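Local coordinates for protein GphF Dehydratase 1 (Archangium violaceum, PDB 6MBF) that probably dehydrates polyketide intermediates and shifts the resulting double bond, as a dehydratase domain of the gephyronic acid polyketide synthase, at residues Q140-D145 against E178-V183; E147-D152 against R170-R175; V242-R247 against A262-F267. One frame throughout, in Å; residues are numbered along the deposited sequence. Where two conformers were deposited one is given.

Contact 1. Residues Q140-D145 against E178-V183; sequences QLPRLD and EAIGHV
Ile180 pushes its CD1 methyl into a pocket formed by three side chains of the irregular segment 140-145. The ring of Pro142 is a neighbour on this methyl, with CG 3.7 Å from Ile180 CD1, and the proline ring and the isoleucine run antiparallel past one another. Leu144 adds its CB, 3.8 Å from the same Ile180 CD1. Leu141 straddles the fork of the isoleucine: its CD1 is equally close, 3.9 Å, to Ile180 CG2 and Ile180 CD1, and the two side chains cross obliquely. The first torsion of Ile180 (chi1 -69°) sets CG2 anti to the backbone N, beside Leu141, and the extended second one (chi2 173°) carries CD1 outward to Pro142 and Leu144. Leu144 also reaches the backbone, its CD2 3.6 Å from Ala179 CA, which is bare on this side because the alanine turns its CB to the other face. The other methyl, CD1, stands 4.0 Å from Glu178 OE1. That carboxylate is engaged by the next strand, where OE1 accepts from His245 NE2 and OE2 forms a salt bridge with Arg247 NE, so an apolar methyl can lie beside it without costing it a partner. No hydrogen bond joins the two segments; proline and leucines suit a loop that meets this strand mainly through apolar contact. Ala179, pointing the other way, touches Leu213 of helix 200-214. The strand is thus sandwiched between a surface loop and a long helix, consistent with the hot-dog fold, in which an antiparallel sheet wraps around a central helix.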
loop_
_atom_site.group_PDB
_atom_site.type_symbol
_atom_site.label_atom_id
_atom_site.label_comp_id
_atom_site.label_asym_id
_atom_site.label_seq_id
_atom_site.Cartn_x
_atom_site.Cartn_y
_atom_site.Cartn_z
ATOM N N GLN A 140 -9.960 -1.684 -19.922
ATOM C CA GLN A 140 -8.702 -1.372 -20.582
ATOM C C GLN A 140 -8.222 0.009 -20.163
ATOM O O GLN A 140 -9.000 0.850 -19.700
ATOM C CB GLN A 140 -8.836 -1.430 -22.111
ATOM C CG GLN A 140 -9.860 -0.457 -22.702
ATOM C CD GLN A 140 -11.294 -0.969 -22.620
ATOM O OE1 GLN A 140 -11.706 -1.555 -21.618
ATOM N NE2 GLN A 140 -12.059 -0.750 -23.686
ATOM N N LEU A 141 -6.921 0.225 -20.321
ATOM C CA LEU A 141 -6.322 1.524 -20.067
ATOM C C LEU A 141 -6.911 2.547 -21.033
ATOM O O LEU A 141 -6.837 2.347 -22.257
ATOM C CB LEU A 141 -4.804 1.452 -20.221
ATOM C CG LEU A 141 -4.046 2.733 -19.884
ATOM C CD1 LEU A 141 -3.998 2.955 -18.375
ATOM C CD2 LEU A 141 -2.643 2.713 -20.486
ATOM N N PRO A 142 -7.516 3.626 -20.544
ATOM C CA PRO A 142 -8.134 4.600 -21.452
ATOM C C PRO A 142 -7.092 5.405 -22.208
ATOM O O PRO A 142 -5.937 5.522 -21.806
ATOM C CB PRO A 142 -8.950 5.497 -20.514
ATOM C CG PRO A 142 -8.330 5.333 -19.187
ATOM C CD PRO A 142 -7.776 3.938 -19.128
ATOM N N ARG A 143 -7.521 5.959 -23.339
ATOM C CA ARG A 143 -6.718 6.923 -24.083
ATOM C C ARG A 143 -7.163 8.288 -23.585
ATOM O O ARG A 143 -8.080 8.903 -24.124
ATOM C CB ARG A 143 -6.906 6.741 -25.585
ATOM C CG ARG A 143 -7.470 5.361 -25.973
ATOM C CD ARG A 143 -7.074 4.936 -27.408
ATOM N NE ARG A 143 -7.272 6.041 -28.335
ATOM C CZ ARG A 143 -7.255 5.947 -29.664
ATOM N NH1 ARG A 143 -7.032 4.782 -30.275
ATOM N NH2 ARG A 143 -7.452 7.041 -30.393
ATOM N N LEU A 144 -6.522 8.746 -22.508
ATOM C CA LEU A 144 -7.005 9.905 -21.768
ATOM C C LEU A 144 -6.757 11.212 -22.506
ATOM O O LEU A 144 -7.565 12.145 -22.391
ATOM C CB LEU A 144 -6.338 9.950 -20.391
ATOM C CG LEU A 144 -7.147 10.598 -19.269
ATOM C CD1 LEU A 144 -8.438 9.830 -19.051
ATOM C CD2 LEU A 144 -6.322 10.631 -17.999
ATOM N N ASP A 145 -5.656 11.306 -23.249
ATOM C CA ASP A 145 -5.244 12.561 -23.874
ATOM C C ASP A 145 -5.218 13.681 -22.832
ATOM O O ASP A 145 -5.860 14.723 -22.971
ATOM C CB ASP A 145 -6.156 12.909 -25.055
ATOM C CG ASP A 145 -5.659 14.103 -25.847
ATOM O OD1 ASP A 145 -4.448 14.407 -25.777
ATOM O OD2 ASP A 145 -6.487 14.743 -26.533
ATOM N N GLU A 178 -9.626 12.238 -13.389
ATOM C CA GLU A 178 -8.991 11.004 -13.815
ATOM C C GLU A 178 -7.557 11.263 -14.246
ATOM O O GLU A 178 -7.178 12.380 -14.622
ATOM C CB GLU A 178 -9.771 10.354 -14.964
ATOM C CG GLU A 178 -11.188 9.985 -14.578
ATOM C CD GLU A 178 -11.885 9.120 -15.620
ATOM O OE1 GLU A 178 -11.185 8.483 -16.440
ATOM O OE2 GLU A 178 -13.140 9.078 -15.605
ATOM N N ALA A 179 -6.745 10.210 -14.174
ATOM C CA ALA A 179 -5.353 10.326 -14.576
ATOM C C ALA A 179 -4.850 8.970 -15.035
ATOM O O ALA A 179 -5.384 7.924 -14.661
ATOM C CB ALA A 179 -4.472 10.856 -13.440
ATOM N N ILE A 180 -3.803 9.003 -15.853
ATOM C CA ILE A 180 -3.020 7.818 -16.170
ATOM C C ILE A 180 -1.573 8.112 -15.817
ATOM O O ILE A 180 -1.025 9.152 -16.209
ATOM C CB ILE A 180 -3.158 7.400 -17.641
ATOM C CG1 ILE A 180 -4.571 6.887 -17.898
ATOM C CG2 ILE A 180 -2.130 6.325 -17.982
ATOM C CD1 ILE A 180 -4.814 6.627 -19.329
ATOM N N GLY A 181 -0.977 7.221 -15.041
ATOM C CA GLY A 181 0.398 7.361 -14.624
ATOM C C GLY A 181 1.189 6.158 -15.092
ATOM O O GLY A 181 0.642 5.070 -15.281
ATOM N N HIS A 182 2.475 6.375 -15.311
ATOM C CA HIS A 182 3.430 5.319 -15.607
ATOM C C HIS A 182 4.381 5.245 -14.419
ATOM O O HIS A 182 5.048 6.237 -14.105
ATOM C CB HIS A 182 4.175 5.626 -16.910
ATOM C CG HIS A 182 5.290 4.676 -17.215
ATOM N ND1 HIS A 182 6.398 5.043 -17.949
ATOM C CD2 HIS A 182 5.470 3.374 -16.886
ATOM C CE1 HIS A 182 7.209 4.007 -18.065
ATOM N NE2 HIS A 182 6.667 2.980 -17.435
ATOM N N VAL A 183 4.402 4.099 -13.730
ATOM C CA VAL A 183 5.252 3.908 -12.563
ATOM C C VAL A 183 6.204 2.756 -12.845
ATOM O O VAL A 183 5.826 1.747 -13.454
ATOM C CB VAL A 183 4.472 3.662 -11.243
ATOM C CG1 VAL A 183 3.304 4.604 -11.094
ATOM C CG2 VAL A 183 4.058 2.232 -11.075
#

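Contact 2. Residues E147-D152 against R170-R175; sequences EAVELD and RHLERR
Arg170 presents its carbonyl to Leu151, whose CD1 lies 3.6 Å from Arg170 O, where strand 169-175 carries a classic beta bulge: Arg170 and His171 both face His182 on one flank, while a short antiparallel strand, 147-148, edges the other. Leu151 begins helix 151-158, which Glu150 N-caps by accepting Asp152 N at OE1. His171 reaches over to the next-but-one residue: its NE2 donates to Glu173 OE1, 3.1 Å away and in the ring plane, by way of the anti lone pair. Leu172 is the apolar anchor, its side chain beside that of Val149 and pointing the same way, with CD2 4.0 Å from Val149 CB, and at about a right angle to Leu151. An alanine here would probably open a gap beside Val149, since the CG and CD2 that meet it would be gone. The Leu172 backbone is gripped as well: its O accepts Val149 N at 2.8 Å and 178°, while water 1 accepts a hydrogen bond from Leu172 N and donates one to Val149 O, standing in for a direct bond where the first segment leaves the strand. Glu173, opposite Ala148 in a non-hydrogen-bonded pair, sends OE2 to Gly146 N, and the small alanine suits so close a pairing. Arg174 exchanges backbone bonds with Glu147 and ties its guanidinium to Gly176 O and Leu213 O. Its CG, placed between N and the carbonyl carbon (chi1 67°), lies 4.0 Å from Val149 CG2.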
loop_
_atom_site.group_PDB
_atom_site.type_symbol
_atom_site.label_atom_id
_atom_site.label_comp_id
_atom_site.label_asym_id
_atom_site.label_seq_id
_atom_site.Cartn_x
_atom_site.Cartn_y
_atom_site.Cartn_z
ATOM N N GLU A 147 -3.522 16.256 -19.656
ATOM C CA GLU A 147 -2.533 17.302 -19.466
ATOM C C GLU A 147 -1.440 16.774 -18.549
ATOM O O GLU A 147 -1.732 16.203 -17.496
ATOM C CB GLU A 147 -3.197 18.539 -18.865
ATOM C CG GLU A 147 -2.255 19.662 -18.493
ATOM C CD GLU A 147 -2.934 20.707 -17.624
ATOM O OE1 GLU A 147 -2.604 20.792 -16.421
ATOM O OE2 GLU A 147 -3.813 21.429 -18.142
ATOM N N ALA A 148 -0.185 16.955 -18.951
ATOM C CA ALA A 148 0.922 16.442 -18.157
ATOM C C ALA A 148 0.967 17.109 -16.787
ATOM O O ALA A 148 0.789 18.326 -16.661
ATOM C CB ALA A 148 2.243 16.657 -18.896
ATOM N N VAL A 149 1.181 16.300 -15.752
ATOM C CA VAL A 149 1.447 16.801 -14.409
ATOM C C VAL A 149 2.954 16.924 -14.235
ATOM O O VAL A 149 3.701 15.974 -14.502
ATOM C CB VAL A 149 0.840 15.877 -13.337
ATOM C CG1 VAL A 149 1.221 16.366 -11.946
ATOM C CG2 VAL A 149 -0.682 15.794 -13.485
ATOM N N GLU A 150 3.407 18.095 -13.802
ATOM C CA GLU A 150 4.833 18.338 -13.608
ATOM C C GLU A 150 5.265 17.642 -12.323
ATOM O O GLU A 150 4.943 18.098 -11.219
ATOM C CB GLU A 150 5.119 19.836 -13.567
ATOM C CG GLU A 150 6.511 20.229 -14.065
ATOM C CD GLU A 150 7.623 19.804 -13.117
ATOM O OE1 GLU A 150 8.232 18.731 -13.336
ATOM O OE2 GLU A 150 7.888 20.541 -12.144
ATOM N N LEU A 151 5.996 16.534 -12.462
ATOM C CA LEU A 151 6.260 15.675 -11.310
ATOM C C LEU A 151 7.412 16.169 -10.445
ATOM O O LEU A 151 7.429 15.884 -9.243
ATOM C CB LEU A 151 6.539 14.247 -11.777
ATOM C CG LEU A 151 5.315 13.481 -12.281
ATOM C CD1 LEU A 151 5.743 12.166 -12.901
ATOM C CD2 LEU A 151 4.308 13.267 -11.152
ATOM N N ASP A 152 8.386 16.883 -11.017
ATOM C CA ASP A 152 9.502 17.360 -10.204
ATOM C C ASP A 152 9.017 18.307 -9.115
ATOM O O ASP A 152 9.471 18.224 -7.967
ATOM C CB ASP A 152 10.559 18.048 -11.076
ATOM C CG ASP A 152 11.422 17.058 -11.827
ATOM O OD1 ASP A 152 11.701 15.975 -11.268
ATOM O OD2 ASP A 152 11.821 17.359 -12.972
ATOM N N ARG A 170 6.947 7.955 -13.301
ATOM C CA ARG A 170 7.725 8.487 -14.410
ATOM C C ARG A 170 6.961 9.552 -15.181
ATOM O O ARG A 170 7.533 10.588 -15.544
ATOM C CB ARG A 170 8.145 7.356 -15.353
ATOM C CG ARG A 170 8.960 6.275 -14.670
ATOM C CD ARG A 170 10.005 6.891 -13.753
ATOM N NE ARG A 170 10.550 5.924 -12.809
ATOM C CZ ARG A 170 10.956 6.236 -11.584
ATOM N NH1 ARG A 170 11.440 5.296 -10.788
ATOM N NH2 ARG A 170 10.858 7.488 -11.152
ATOM N N HIS A 171 5.670 9.321 -15.411
ATOM C CA HIS A 171 4.836 10.230 -16.185
ATOM C C HIS A 171 3.437 10.197 -15.592
ATOM O O HIS A 171 2.997 9.166 -15.078
ATOM C CB HIS A 171 4.802 9.838 -17.670
ATOM C CG HIS A 171 3.783 10.584 -18.476
ATOM N ND1 HIS A 171 4.004 11.850 -18.973
ATOM C CD2 HIS A 171 2.534 10.236 -18.873
ATOM C CE1 HIS A 171 2.936 12.254 -19.638
ATOM N NE2 HIS A 171 2.028 11.292 -19.593
ATOM N N LEU A 172 2.743 11.331 -15.656
ATOM C CA LEU A 172 1.385 11.410 -15.136
ATOM C C LEU A 172 0.642 12.457 -15.950
ATOM O O LEU A 172 1.159 13.561 -16.143
ATOM C CB LEU A 172 1.371 11.770 -13.641
ATOM C CG LEU A 172 -0.009 11.840 -12.961
ATOM C CD1 LEU A 172 -0.721 10.471 -12.950
ATOM C CD2 LEU A 172 0.097 12.386 -11.548
ATOM N N GLU A 173 -0.542 12.106 -16.442
ATOM C CA GLU A 173 -1.381 13.067 -17.144
ATOM C C GLU A 173 -2.798 12.995 -16.604
ATOM O O GLU A 173 -3.285 11.918 -16.248
ATOM C CB GLU A 173 -1.379 12.829 -18.657
ATOM C CG GLU A 173 -1.989 11.515 -19.099
ATOM C CD GLU A 173 -1.882 11.325 -20.595
ATOM O OE1 GLU A 173 -0.741 11.229 -21.093
ATOM O OE2 GLU A 173 -2.930 11.294 -21.272
ATOM N N ARG A 174 -3.458 14.146 -16.531
ATOM C CA ARG A 174 -4.771 14.205 -15.916
ATOM C C ARG A 174 -5.800 14.801 -16.866
ATOM O O ARG A 174 -5.476 15.537 -17.803
ATOM C CB ARG A 174 -4.740 15.013 -14.616
ATOM C CG ARG A 174 -4.450 16.499 -14.791
ATOM C CD ARG A 174 -4.615 17.239 -13.459
ATOM N NE ARG A 174 -5.945 17.037 -12.878
ATOM C CZ ARG A 174 -6.261 17.303 -11.612
ATOM N NH1 ARG A 174 -5.341 17.781 -10.783
ATOM N NH2 ARG A 174 -7.494 17.082 -11.168
ATOM N N ARG A 175 -7.056 14.454 -16.607
ATOM C CA ARG A 175 -8.194 15.037 -17.310
ATOM C C ARG A 175 -9.383 14.951 -16.369
ATOM O O ARG A 175 -9.807 13.849 -16.014
ATOM C CB ARG A 175 -8.478 14.300 -18.619
ATOM C CG ARG A 175 -9.831 14.619 -19.220
ATOM C CD ARG A 175 -9.755 15.774 -20.200
ATOM N NE ARG A 175 -8.961 15.442 -21.379
ATOM C CZ ARG A 175 -8.948 16.164 -22.496
ATOM N NH1 ARG A 175 -9.695 17.254 -22.589
ATOM N NH2 ARG A 175 -8.194 15.794 -23.523
HETATM O O HOH W 1 4.328 13.718 -16.055
#

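Contact 3. Residues V242-R247 against A262-F267; sequences VRVHLR and ADLRLF
Val244 and Leu266 lie side by side and point the same way, on the buried face of a beta hairpin formed by antiparallel strands 241-248 and 259-267. Val244 CG2, anti to the backbone N, makes the touch, 3.9 Å from Leu266 CD1. The same CG2 meets Leu264 from the next pair, 4.0 Å from its CD2. Leu264 then turns its CG to Leu246, 4.0 Å from the CB of that residue. Branched apolar residues suit this face because helix 200-214 covers it: Cys206 meets Val244 and Leu266, and Cys209 meets Leu246. On the opposite face the side chains are mostly polar or charged. Phe267 is the exception, its ring directing an edge at the backbone, so that Arg243 O lies in the ring plane, 3.7 Å from CD2. His245 CB lies near the same rim, and Leu141 of the loop packs on the phenylalanine. Further along, Arg247 NH2 lies in plane at the edge of the His245 ring, and both residues reach Glu178 on the neighbouring strand. Paired backbone bonds hold the register at Arg243-Phe267, His245-Arg265 and Arg247-Asp263. In the last pair the opposite charges do not meet directly; water 2 accepts from Arg247 NH1 at 2.8 Å and donates to Asp263 OD2 at 2.7 Å.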
loop_
_atom_site.group_PDB
_atom_site.type_symbol
_atom_site.label_atom_id
_atom_site.label_comp_id
_atom_site.label_asym_id
_atom_site.label_seq_id
_atom_site.Cartn_x
_atom_site.Cartn_y
_atom_site.Cartn_z
ATOM N N VAL A 242 4.061 -0.554 -14.259
ATOM C CA VAL A 242 2.668 -0.537 -14.690
ATOM C C VAL A 242 2.315 0.831 -15.253
ATOM O O VAL A 242 2.995 1.833 -15.006
ATOM C CB VAL A 242 1.659 -0.864 -13.556
ATOM C CG1 VAL A 242 1.843 -2.289 -13.024
ATOM C CG2 VAL A 242 1.767 0.160 -12.438
ATOM N N ARG A 243 1.239 0.855 -16.019
ATOM C CA ARG A 243 0.472 2.067 -16.239
ATOM C C ARG A 243 -0.782 1.964 -15.387
ATOM O O ARG A 243 -1.421 0.911 -15.331
ATOM C CB ARG A 243 0.118 2.252 -17.715
ATOM C CG ARG A 243 1.338 2.499 -18.598
ATOM C CD ARG A 243 0.885 2.942 -19.987
ATOM N NE ARG A 243 2.013 3.253 -20.864
ATOM C CZ ARG A 243 2.619 2.373 -21.656
ATOM N NH1 ARG A 243 2.218 1.106 -21.697
ATOM N NH2 ARG A 243 3.638 2.759 -22.411
ATOM N N VAL A 244 -1.115 3.039 -14.689
ATOM C CA VAL A 244 -2.216 3.009 -13.737
ATOM C C VAL A 244 -3.246 4.049 -14.148
ATOM O O VAL A 244 -2.895 5.198 -14.439
ATOM C CB VAL A 244 -1.737 3.243 -12.293
ATOM C CG1 VAL A 244 -0.871 4.504 -12.188
ATOM C CG2 VAL A 244 -2.934 3.301 -11.351
ATOM N N HIS A 245 -4.505 3.637 -14.202
ATOM C CA HIS A 245 -5.615 4.561 -14.372
ATOM C C HIS A 245 -6.267 4.780 -13.012
ATOM O O HIS A 245 -6.529 3.817 -12.286
ATOM C CB HIS A 245 -6.622 4.013 -15.384
ATOM C CG HIS A 245 -7.823 4.880 -15.563
ATOM N ND1 HIS A 245 -9.107 4.384 -15.527
ATOM C CD2 HIS A 245 -7.940 6.217 -15.745
ATOM C CE1 HIS A 245 -9.964 5.375 -15.699
ATOM N NE2 HIS A 245 -9.281 6.498 -15.828
ATOM N N LEU A 246 -6.507 6.040 -12.652
ATOM C CA LEU A 246 -7.138 6.355 -11.377
ATOM C C LEU A 246 -8.326 7.277 -11.607
ATOM O O LEU A 246 -8.344 8.065 -12.557
ATOM C CB LEU A 246 -6.151 7.006 -10.391
ATOM C CG LEU A 246 -5.718 8.448 -10.683
ATOM C CD1 LEU A 246 -6.663 9.476 -10.042
ATOM C CD2 LEU A 246 -4.330 8.682 -10.177
ATOM N N ARG A 247 -9.323 7.166 -10.732
ATOM C CA ARG A 247 -10.488 8.046 -10.779
ATOM C C ARG A 247 -10.838 8.492 -9.365
ATOM O O ARG A 247 -11.170 7.668 -8.509
ATOM C CB ARG A 247 -11.692 7.360 -11.445
ATOM C CG ARG A 247 -12.964 8.224 -11.413
ATOM C CD ARG A 247 -14.167 7.555 -12.111
ATOM N NE ARG A 247 -13.932 7.320 -13.534
ATOM C CZ ARG A 247 -13.995 6.131 -14.134
ATOM N NH1 ARG A 247 -14.287 5.035 -13.438
ATOM N NH2 ARG A 247 -13.768 6.037 -15.439
ATOM N N ALA A 262 -10.859 7.091 -4.100
ATOM C CA ALA A 262 -10.388 6.856 -5.457
ATOM C C ALA A 262 -10.461 5.372 -5.788
ATOM O O ALA A 262 -10.333 4.513 -4.908
ATOM C CB ALA A 262 -8.947 7.359 -5.650
ATOM N N ASP A 263 -10.662 5.090 -7.074
ATOM C CA ASP A 263 -10.535 3.759 -7.647
ATOM C C ASP A 263 -9.326 3.737 -8.578
ATOM O O ASP A 263 -8.989 4.746 -9.202
ATOM C CB ASP A 263 -11.797 3.368 -8.425
ATOM C CG ASP A 263 -13.056 3.549 -7.614
ATOM O OD1 ASP A 263 -13.094 3.055 -6.470
ATOM O OD2 ASP A 263 -14.006 4.187 -8.121
ATOM N N LEU A 264 -8.662 2.589 -8.665
ATOM C CA LEU A 264 -7.472 2.481 -9.495
ATOM C C LEU A 264 -7.453 1.143 -10.213
ATOM O O LEU A 264 -7.970 0.141 -9.712
ATOM C CB LEU A 264 -6.174 2.628 -8.682
ATOM C CG LEU A 264 -5.951 3.915 -7.889
ATOM C CD1 LEU A 264 -6.540 3.804 -6.501
ATOM C CD2 LEU A 264 -4.449 4.187 -7.798
ATOM N N ARG A 265 -6.861 1.145 -11.405
ATOM C CA ARG A 265 -6.643 -0.056 -12.199
ATOM C C ARG A 265 -5.202 -0.034 -12.680
ATOM O O ARG A 265 -4.763 0.954 -13.279
ATOM C CB ARG A 265 -7.612 -0.122 -13.388
ATOM C CG ARG A 265 -9.088 -0.090 -12.986
ATOM C CD ARG A 265 -9.430 -1.300 -12.149
ATOM N NE ARG A 265 -10.863 -1.453 -11.905
ATOM C CZ ARG A 265 -11.481 -1.134 -10.771
ATOM N NH1 ARG A 265 -10.806 -0.618 -9.749
ATOM N NH2 ARG A 265 -12.788 -1.344 -10.659
ATOM N N LEU A 266 -4.464 -1.102 -12.390
ATOM C CA LEU A 266 -3.061 -1.217 -12.772
ATOM C C LEU A 266 -2.935 -2.180 -13.950
ATOM O O LEU A 266 -3.482 -3.285 -13.911
ATOM C CB LEU A 266 -2.214 -1.714 -11.592
ATOM C CG LEU A 266 -1.901 -0.765 -10.420
ATOM C CD1 LEU A 266 -3.152 -0.272 -9.706
ATOM C CD2 LEU A 266 -0.991 -1.477 -9.439
ATOM N N PHE A 267 -2.187 -1.773 -14.977
ATOM C CA PHE A 267 -1.998 -2.568 -16.184
ATOM C C PHE A 267 -0.515 -2.785 -16.438
ATOM O O PHE A 267 0.305 -1.904 -16.162
ATOM C CB PHE A 267 -2.616 -1.881 -17.410
ATOM C CG PHE A 267 -4.087 -1.623 -17.281
ATOM C CD1 PHE A 267 -5.016 -2.528 -17.779
ATOM C CD2 PHE A 267 -4.540 -0.470 -16.658
ATOM C CE1 PHE A 267 -6.377 -2.288 -17.652
ATOM C CE2 PHE A 267 -5.893 -0.227 -16.528
ATOM C CZ PHE A 267 -6.811 -1.131 -17.025
HETATM O O HOH W 2 -14.344 4.373 -10.766
#

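In the fold
Along the chain, both segments of contact 2 fall between the two of contact 1, and contact 3 follows later. The strands involved are successive neighbours, running 259-267, 241-248, 178-184, 169-175 and 147-148, so the contacts spread along an antiparallel run of five strands that ends at 147-148. Centres of contacts 1 and 3 are about 7 Å apart, those of 1 and 2 about 10 Å, and those of 2 and 3 about 14 Å. Strand 178-184 is therefore the bridge, bonded to 169-175 on one flank and 241-248 on the other. All three lie against or near helix 200-214, consistent with one hot-dog unit of a polyketide synthase dehydratase.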